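Side-chain contacts in adenosyl-chloride synthase (Thermotoga maritima, PDB 2ZBV), which binds adenosine and probably splits S-adenosyl-L-methionine with a small nucleophile such as hydroxide or halide: residues F4-G9 / H13-A18; V21-R24 / E30-D33. One frame throughout, in Å; residues are numbered along the deposited sequence.

Interaction 1: F4-G9 / H13-A18. With ADN (adenosine), chain D.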
ATOM      1  N   PHE A   4       8.794   5.909   7.883  1.00 16.33           N
ATOM      2  CA  PHE A   4       9.289   5.820   6.502  1.00 15.17           C
ATOM      3  C   PHE A   4       8.458   6.636   5.498  1.00 18.10           C
ATOM      4  O   PHE A   4       7.256   6.403   5.341  1.00 17.77           O
ATOM      5  CB  PHE A   4       9.294   4.324   6.140  1.00 14.63           C
ATOM      6  CG  PHE A   4      10.232   3.929   5.017  1.00 14.13           C
ATOM      7  CD1 PHE A   4      11.098   4.846   4.422  1.00 14.16           C
ATOM      8  CD2 PHE A   4      10.226   2.609   4.552  1.00 13.65           C
ATOM      9  CE1 PHE A   4      11.950   4.453   3.372  1.00 14.63           C
ATOM     10  CE2 PHE A   4      11.068   2.200   3.504  1.00 15.48           C
ATOM     11  CZ  PHE A   4      11.932   3.133   2.914  1.00 15.39           C
ATOM     12  N   LEU A   5       9.109   7.581   4.815  1.00 17.64           N
ATOM     13  CA  LEU A   5       8.441   8.452   3.834  1.00 18.02           C
ATOM     14  C   LEU A   5       9.262   8.576   2.534  1.00 16.89           C
ATOM     15  O   LEU A   5      10.439   8.934   2.575  1.00 16.49           O
ATOM     16  CB  LEU A   5       8.234   9.837   4.463  1.00 16.98           C
ATOM     17  CG  LEU A   5       7.650  11.021   3.680  1.00 22.29           C
ATOM     18  CD1 LEU A   5       6.297  10.662   3.099  1.00 22.54           C
ATOM     19  CD2 LEU A   5       7.494  12.216   4.632  1.00 22.36           C
ATOM     20  N   THR A   6       8.644   8.280   1.387  1.00 15.71           N
ATOM     21  CA  THR A   6       9.328   8.366   0.087  1.00 13.97           C
ATOM     22  C   THR A   6       8.353   8.654  -1.063  1.00 15.52           C
ATOM     23  O   THR A   6       7.143   8.758  -0.863  1.00 14.18           O
ATOM     24  CB  THR A   6      10.035   7.037  -0.307  1.00 13.28           C
ATOM     25  OG1 THR A   6       9.056   6.111  -0.799  1.00 13.78           O
ATOM     26  CG2 THR A   6      10.769   6.403   0.893  1.00 11.69           C
ATOM     27  N   ASP A   7       8.908   8.755  -2.271  1.00 14.75           N
ATOM     28  CA  ASP A   7       8.133   8.969  -3.489  1.00 15.27           C
ATOM     29  C   ASP A   7       8.363   7.743  -4.380  1.00 14.41           C
ATOM     30  O   ASP A   7       8.179   7.805  -5.590  1.00 14.53           O
ATOM     31  CB  ASP A   7       8.603  10.248  -4.210  1.00 14.66           C
ATOM     32  CG  ASP A   7      10.069  10.177  -4.661  1.00 16.43           C
ATOM     33  OD1 ASP A   7      10.835   9.370  -4.094  1.00 17.95           O
ATOM     34  OD2 ASP A   7      10.463  10.941  -5.570  1.00 15.20           O
ATOM     35  N   TRP A   8       8.752   6.624  -3.767  1.00 13.86           N
ATOM     36  CA  TRP A   8       9.051   5.407  -4.522  1.00 15.10           C
ATOM     37  C   TRP A   8       7.850   4.623  -5.040  1.00 14.96           C
ATOM     38  O   TRP A   8       7.966   3.909  -6.031  1.00 15.10           O
ATOM     39  CB  TRP A   8       9.925   4.455  -3.699  1.00 14.30           C
ATOM     40  CG  TRP A   8      11.196   5.056  -3.155  1.00 16.50           C
ATOM     41  CD1 TRP A   8      11.701   6.303  -3.407  1.00 13.58           C
ATOM     42  CD2 TRP A   8      12.058   4.466  -2.179  1.00 16.12           C
ATOM     43  NE1 TRP A   8      12.814   6.528  -2.633  1.00 16.06           N
ATOM     44  CE2 TRP A   8      13.056   5.417  -1.870  1.00 16.14           C
ATOM     45  CE3 TRP A   8      12.079   3.223  -1.529  1.00 15.50           C
ATOM     46  CZ2 TRP A   8      14.069   5.166  -0.932  1.00 17.53           C
ATOM     47  CZ3 TRP A   8      13.087   2.973  -0.592  1.00 16.32           C
ATOM     48  CH2 TRP A   8      14.067   3.943  -0.305  1.00 17.67           C
ATOM     49  N   GLY A   9       6.710   4.752  -4.377  1.00 14.48           N
ATOM     50  CA  GLY A   9       5.519   4.025  -4.795  1.00 16.90           C
ATOM     51  C   GLY A   9       5.521   2.619  -4.210  1.00 19.04           C
ATOM     52  O   GLY A   9       6.578   2.069  -3.935  1.00 18.27           O
ATOM     53  N   HIS A  13       9.499  -2.647  -6.204  1.00 18.89           N
ATOM     54  CA  HIS A  13      10.088  -3.423  -5.116  1.00 19.28           C
ATOM     55  C   HIS A  13      11.069  -2.597  -4.279  1.00 19.23           C
ATOM     56  O   HIS A  13      11.676  -3.110  -3.335  1.00 20.05           O
ATOM     57  CB  HIS A  13      10.824  -4.643  -5.683  1.00 20.48           C
ATOM     58  CG  HIS A  13      11.993  -4.293  -6.552  1.00 22.64           C
ATOM     59  ND1 HIS A  13      11.864  -4.003  -7.893  1.00 23.69           N
ATOM     60  CD2 HIS A  13      13.307  -4.143  -6.259  1.00 24.47           C
ATOM     61  CE1 HIS A  13      13.048  -3.690  -8.391  1.00 25.57           C
ATOM     62  NE2 HIS A  13      13.941  -3.766  -7.419  1.00 25.53           N
ATOM     63  N   TYR A  14      11.220  -1.320  -4.613  1.00 16.34           N
ATOM     64  CA  TYR A  14      12.158  -0.463  -3.897  1.00 16.12           C
ATOM     65  C   TYR A  14      11.894  -0.376  -2.405  1.00 16.22           C
ATOM     66  O   TYR A  14      12.809  -0.514  -1.592  1.00 14.36           O
ATOM     67  CB  TYR A  14      12.148   0.949  -4.490  1.00 18.48           C
ATOM     68  CG  TYR A  14      12.405   0.997  -5.984  1.00 19.29           C
ATOM     69  CD1 TYR A  14      13.406   0.218  -6.562  1.00 19.62           C
ATOM     70  CD2 TYR A  14      11.676   1.855  -6.808  1.00 19.20           C
ATOM     71  CE1 TYR A  14      13.680   0.293  -7.927  1.00 23.65           C
ATOM     72  CE2 TYR A  14      11.940   1.943  -8.177  1.00 21.28           C
ATOM     73  CZ  TYR A  14      12.945   1.160  -8.730  1.00 24.29           C
ATOM     74  OH  TYR A  14      13.218   1.246 -10.083  1.00 28.45           O
ATOM     75  N   VAL A  15      10.646  -0.138  -2.034  1.00 15.69           N
ATOM     76  CA  VAL A  15      10.330  -0.029  -0.622  1.00 15.76           C
ATOM     77  C   VAL A  15      10.694  -1.318   0.107  1.00 16.11           C
ATOM     78  O   VAL A  15      11.324  -1.281   1.162  1.00 17.31           O
ATOM     79  CB  VAL A  15       8.839   0.287  -0.411  1.00 15.54           C
ATOM     80  CG1 VAL A  15       8.474   0.113   1.053  1.00 13.80           C
ATOM     81  CG2 VAL A  15       8.559   1.722  -0.861  1.00 13.58           C
ATOM     82  N   GLY A  16      10.313  -2.452  -0.470  1.00 15.60           N
ATOM     83  CA  GLY A  16      10.614  -3.732   0.151  1.00 16.14           C
ATOM     84  C   GLY A  16      12.097  -4.013   0.355  1.00 17.97           C
ATOM     85  O   GLY A  16      12.482  -4.533   1.403  1.00 16.50           O
ATOM     86  N   VAL A  17      12.939  -3.686  -0.626  1.00 18.07           N
ATOM     87  CA  VAL A  17      14.372  -3.956  -0.466  1.00 18.15           C
ATOM     88  C   VAL A  17      14.997  -3.087   0.614  1.00 17.18           C
ATOM     89  O   VAL A  17      15.907  -3.525   1.304  1.00 16.38           O
ATOM     90  CB  VAL A  17      15.162  -3.787  -1.798  1.00 19.43           C
ATOM     91  CG1 VAL A  17      14.705  -4.827  -2.800  1.00 17.24           C
ATOM     92  CG2 VAL A  17      14.968  -2.399  -2.366  1.00 21.42           C
ATOM     93  N   ALA A  18      14.508  -1.856   0.756  1.00 17.63           N
ATOM     94  CA  ALA A  18      15.008  -0.955   1.786  1.00 18.44           C
ATOM     95  C   ALA A  18      14.617  -1.509   3.152  1.00 18.67           C
ATOM     96  O   ALA A  18      15.388  -1.421   4.112  1.00 18.71           O
ATOM     97  CB  ALA A  18      14.424   0.436   1.613  1.00 21.24           C
TER
HETATM   98  O5' ADN D 501      17.218   6.970  -5.040  1.00 22.12           O
HETATM   99  C5' ADN D 501      15.805   7.163  -4.902  1.00 20.69           C
HETATM  100  C4' ADN D 501      15.415   8.507  -5.512  1.00 19.81           C
HETATM  101  O4' ADN D 501      15.702   8.567  -6.942  1.00 17.73           O
HETATM  102  C3' ADN D 501      13.905   8.814  -5.379  1.00 16.55           C
HETATM  103  O3' ADN D 501      13.636   9.518  -4.168  1.00 19.93           O
HETATM  104  C2' ADN D 501      13.602   9.630  -6.655  1.00 19.19           C
HETATM  105  O2' ADN D 501      13.149  10.948  -6.344  1.00 17.99           O
HETATM  106  C1' ADN D 501      14.907   9.659  -7.448  1.00 17.27           C
HETATM  107  N9  ADN D 501      14.627   9.476  -8.884  1.00 20.47           N
HETATM  108  C8  ADN D 501      14.152   8.327  -9.481  1.00 19.77           C
HETATM  109  N7  ADN D 501      14.010   8.506 -10.758  1.00 18.41           N
HETATM  110  C5  ADN D 501      14.379   9.767 -11.074  1.00 19.57           C
HETATM  111  C6  ADN D 501      14.436  10.523 -12.278  1.00 19.16           C
HETATM  112  N6  ADN D 501      14.056   9.956 -13.488  1.00 16.63           N
HETATM  113  N1  ADN D 501      14.868  11.802 -12.215  1.00 20.32           N
HETATM  114  C2  ADN D 501      15.243  12.372 -11.052  1.00 20.88           C
HETATM  115  N3  ADN D 501      15.204  11.695  -9.899  1.00 18.01           N
HETATM  116  C4  ADN D 501      14.784  10.411  -9.867  1.00 18.01           C
HETATM  117  O   HOH W   1       8.666   0.556  -4.062  1.00 28.31           O
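The indole of Trp-8 turns the edge of its six-membered ring to helix 14-25, in the opening strand-to-helix passage of a beta-alpha-beta unit (strands 2-6 and 31-33). With CG anti to the carbonyl carbon (chi1 -54°), the ring swings between helix and ribose. CZ3 of Trp-8 lies 3.6 Å from Ala-18 CB, and CE3 of Trp-8 comes within 3.7 Å of Tyr-14 CB and 3.9 Å of Val-15 CG2. The pyrrole edge points instead to adenosine O3', close to the indole plane, while Thr-6 CG2 rests over the centre of one face. Thr-6 OG1 accepts from Trp-8 N at 3.0 Å, nearly straight (166°), closing an ST turn, and is also hydrogen-bonded to His-36 ND1. The Asp-7 carboxylate takes one ribose hydroxyl on each oxygen, OD1 from O3' and OD2 from O2'. Replacing Trp-8 by an alanine would probably open a gap between ribose and helix start and take from Ala-18 CB and Thr-6 CG2 the ring they pack against. Phe-4 CE2 runs by Val-15 CG1, the side chains pointing opposite ways, and Phe-4 CZ reaches Ala-18 CB. One water bridges the backbones, donating to Gly-9 O (2.6 Å) and accepting from Val-15 N (2.9 Å).

Interaction 2: V21-R24 / E30-D33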
ATOM      1  N   VAL A  21      16.889  -4.361   4.027  1.00 19.97           N
ATOM      2  CA  VAL A  21      18.182  -3.875   4.491  1.00 20.52           C
ATOM      3  C   VAL A  21      18.102  -3.457   5.958  1.00 21.36           C
ATOM      4  O   VAL A  21      18.997  -3.753   6.748  1.00 20.72           O
ATOM      5  CB  VAL A  21      18.657  -2.676   3.647  1.00 20.05           C
ATOM      6  CG1 VAL A  21      19.817  -1.975   4.341  1.00 19.16           C
ATOM      7  CG2 VAL A  21      19.084  -3.159   2.255  1.00 20.84           C
ATOM      8  N   ILE A  22      17.025  -2.764   6.316  1.00 20.66           N
ATOM      9  CA  ILE A  22      16.829  -2.320   7.685  1.00 20.79           C
ATOM     10  C   ILE A  22      16.704  -3.510   8.637  1.00 22.69           C
ATOM     11  O   ILE A  22      17.363  -3.553   9.678  1.00 21.38           O
ATOM     12  CB  ILE A  22      15.557  -1.450   7.807  1.00 21.65           C
ATOM     13  CG1 ILE A  22      15.752  -0.144   7.033  1.00 18.15           C
ATOM     14  CG2 ILE A  22      15.244  -1.176   9.292  1.00 20.27           C
ATOM     15  CD1 ILE A  22      14.524   0.752   7.027  1.00 20.91           C
ATOM     16  N   LYS A  23      15.868  -4.475   8.262  1.00 23.10           N
ATOM     17  CA  LYS A  23      15.627  -5.666   9.074  1.00 26.54           C
ATOM     18  C   LYS A  23      16.828  -6.603   9.169  1.00 28.65           C
ATOM     19  O   LYS A  23      16.905  -7.431  10.082  1.00 27.08           O
ATOM     20  CB  LYS A  23      14.427  -6.437   8.523  1.00 25.75           C
ATOM     21  CG  LYS A  23      13.088  -5.756   8.754  1.00 27.45           C
ATOM     22  CD  LYS A  23      12.719  -5.774  10.231  1.00 30.89           C
ATOM     23  CE  LYS A  23      11.287  -5.319  10.452  1.00 32.73           C
ATOM     24  NZ  LYS A  23      10.874  -5.523  11.869  1.00 34.39           N
ATOM     25  N   ARG A  24      17.747  -6.489   8.216  1.00 30.63           N
ATOM     26  CA  ARG A  24      18.947  -7.319   8.224  1.00 33.08           C
ATOM     27  C   ARG A  24      19.852  -6.743   9.300  1.00 32.95           C
ATOM     28  O   ARG A  24      20.508  -7.480  10.036  1.00 32.33           O
ATOM     29  CB  ARG A  24      19.653  -7.280   6.859  1.00 34.25           C
ATOM     30  CG  ARG A  24      18.857  -7.939   5.738  1.00 40.32           C
ATOM     31  CD  ARG A  24      19.511  -7.782   4.362  1.00 44.03           C
ATOM     32  NE  ARG A  24      20.732  -8.578   4.246  1.00 47.43           N
ATOM     33  CZ  ARG A  24      21.385  -8.796   3.107  1.00 47.62           C
ATOM     34  NH1 ARG A  24      20.941  -8.278   1.966  1.00 48.50           N
ATOM     35  NH2 ARG A  24      22.486  -9.537   3.107  1.00 47.87           N
ATOM     36  N   GLU A  30      11.137  -1.481  14.141  1.00 24.27           N
ATOM     37  CA  GLU A  30       9.719  -1.264  13.890  1.00 25.41           C
ATOM     38  C   GLU A  30       9.604  -0.183  12.819  1.00 23.76           C
ATOM     39  O   GLU A  30       9.897   0.984  13.068  1.00 23.98           O
ATOM     40  CB  GLU A  30       9.004  -0.795  15.163  1.00 29.18           C
ATOM     41  CG  GLU A  30       7.510  -0.583  14.972  1.00 33.10           C
ATOM     42  CD  GLU A  30       6.780  -1.880  14.664  1.00 37.95           C
ATOM     43  OE1 GLU A  30       6.762  -2.770  15.543  1.00 38.18           O
ATOM     44  OE2 GLU A  30       6.229  -2.011  13.549  1.00 39.67           O
ATOM     45  N   ILE A  31       9.167  -0.579  11.633  1.00 21.60           N
ATOM     46  CA  ILE A  31       9.039   0.350  10.518  1.00 20.73           C
ATOM     47  C   ILE A  31       7.585   0.717  10.252  1.00 20.09           C
ATOM     48  O   ILE A  31       6.758  -0.145   9.973  1.00 22.00           O
ATOM     49  CB  ILE A  31       9.631  -0.263   9.231  1.00 19.10           C
ATOM     50  CG1 ILE A  31      11.065  -0.737   9.495  1.00 21.51           C
ATOM     51  CG2 ILE A  31       9.615   0.766   8.104  1.00 19.35           C
ATOM     52  CD1 ILE A  31      11.678  -1.527   8.340  1.00 20.41           C
ATOM     53  N   ILE A  32       7.272   1.997  10.356  1.00 21.01           N
ATOM     54  CA  ILE A  32       5.914   2.446  10.088  1.00 19.72           C
ATOM     55  C   ILE A  32       5.965   3.334   8.865  1.00 17.53           C
ATOM     56  O   ILE A  32       6.659   4.334   8.852  1.00 17.58           O
ATOM     57  CB  ILE A  32       5.319   3.249  11.253  1.00 21.32           C
ATOM     58  CG1 ILE A  32       5.278   2.369  12.512  1.00 22.97           C
ATOM     59  CG2 ILE A  32       3.915   3.748  10.866  1.00 22.77           C
ATOM     60  CD1 ILE A  32       4.535   2.986  13.688  1.00 27.70           C
ATOM     61  N   ASP A  33       5.245   2.936   7.828  1.00 17.87           N
ATOM     62  CA  ASP A  33       5.202   3.708   6.598  1.00 17.44           C
ATOM     63  C   ASP A  33       4.301   4.919   6.794  1.00 16.26           C
ATOM     64  O   ASP A  33       3.160   4.794   7.231  1.00 18.99           O
ATOM     65  CB  ASP A  33       4.659   2.850   5.456  1.00 18.57           C
ATOM     66  CG  ASP A  33       5.567   1.674   5.120  1.00 23.59           C
ATOM     67  OD1 ASP A  33       5.035   0.598   4.779  1.00 27.36           O
ATOM     68  OD2 ASP A  33       6.808   1.826   5.182  1.00 24.23           O
TER
HETATM   69  O   HOH W   2       8.498  -3.232  11.006  1.00 29.12           O
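Ile-31 reaches from its strand toward Ile-22 on the helix, the two side chains meeting tip to tip. At CB of Ile-31 the chain forks. The CG2 branch stays near the sheet and packs beside the Phe-4 ring of neighbouring strand 2-6. The CG1 branch heads for the helix: CG1 lies anti to the carbonyl carbon (chi1 -53°), and the chain then runs on extended (chi2 172°), which carries CD1 out toward the helix. On the way, CG1 of Ile-31 passes 4.2 Å from Ile-22 CG2. CD1 of Ile-31 then settles against the fork of Ile-22, 3.7 Å from its CG2 and 3.9 Å from its CD1, so that one methyl touches both branches. This is the helix-to-strand return of a beta-alpha-beta crossover, in which helix 14-25 joins the parallel neighbours 2-6 and 31-33, and the isoleucine pair packs between the helix and strand 31-33, outermost of its sheet within this chain. Ile-22 is backed by Ala-133 and Ala-137 of helix 127-140. A second, looser neighbour of the Ile-31 tip is Lys-23, whose CE lies 4.4 Å from Ile-31 CD1. The lysine chain brings its ammonium group to the strand's beginning. There NZ is hydrogen-bonded to Ala-29 O and salt-bridged to Glu-30 OE1 of the second subunit, whereas OE2 of Glu-30 in its own chain remains 6.1 Å from Lys-23 NZ. That own-chain Glu-30 instead pairs through OE1 with Lys-23 of the third subunit. A water accepts from Ile-31 N at 2.8 Å and, weakly, from Lys-23 NZ at 3.4 Å.

Overall arrangement
Both contacts hold helix 14-25 to the same sheet, interaction 1 at the helix's beginning and interaction 2 near its end. Interaction 1 is buried and mixes aromatic edges with polar groups, and its Asp-7 and Trp-8 line part of the adenosine pocket, which the second subunit completes. Interaction 2 is smaller and only partly buried: aliphatic on its inner side, charged and hydrated on its outer side, with Ile-22 about 14 Å from the nucleoside between nearest side-chain and ligand atoms. The two meet at Phe-4, whose N probably bonds to Ile-32 O (2.8 Å). Each also touches the second subunit, 4-9/13-18 through Tyr-14 OH to its Asp-178, 21-24/30-33 through a salt bridge.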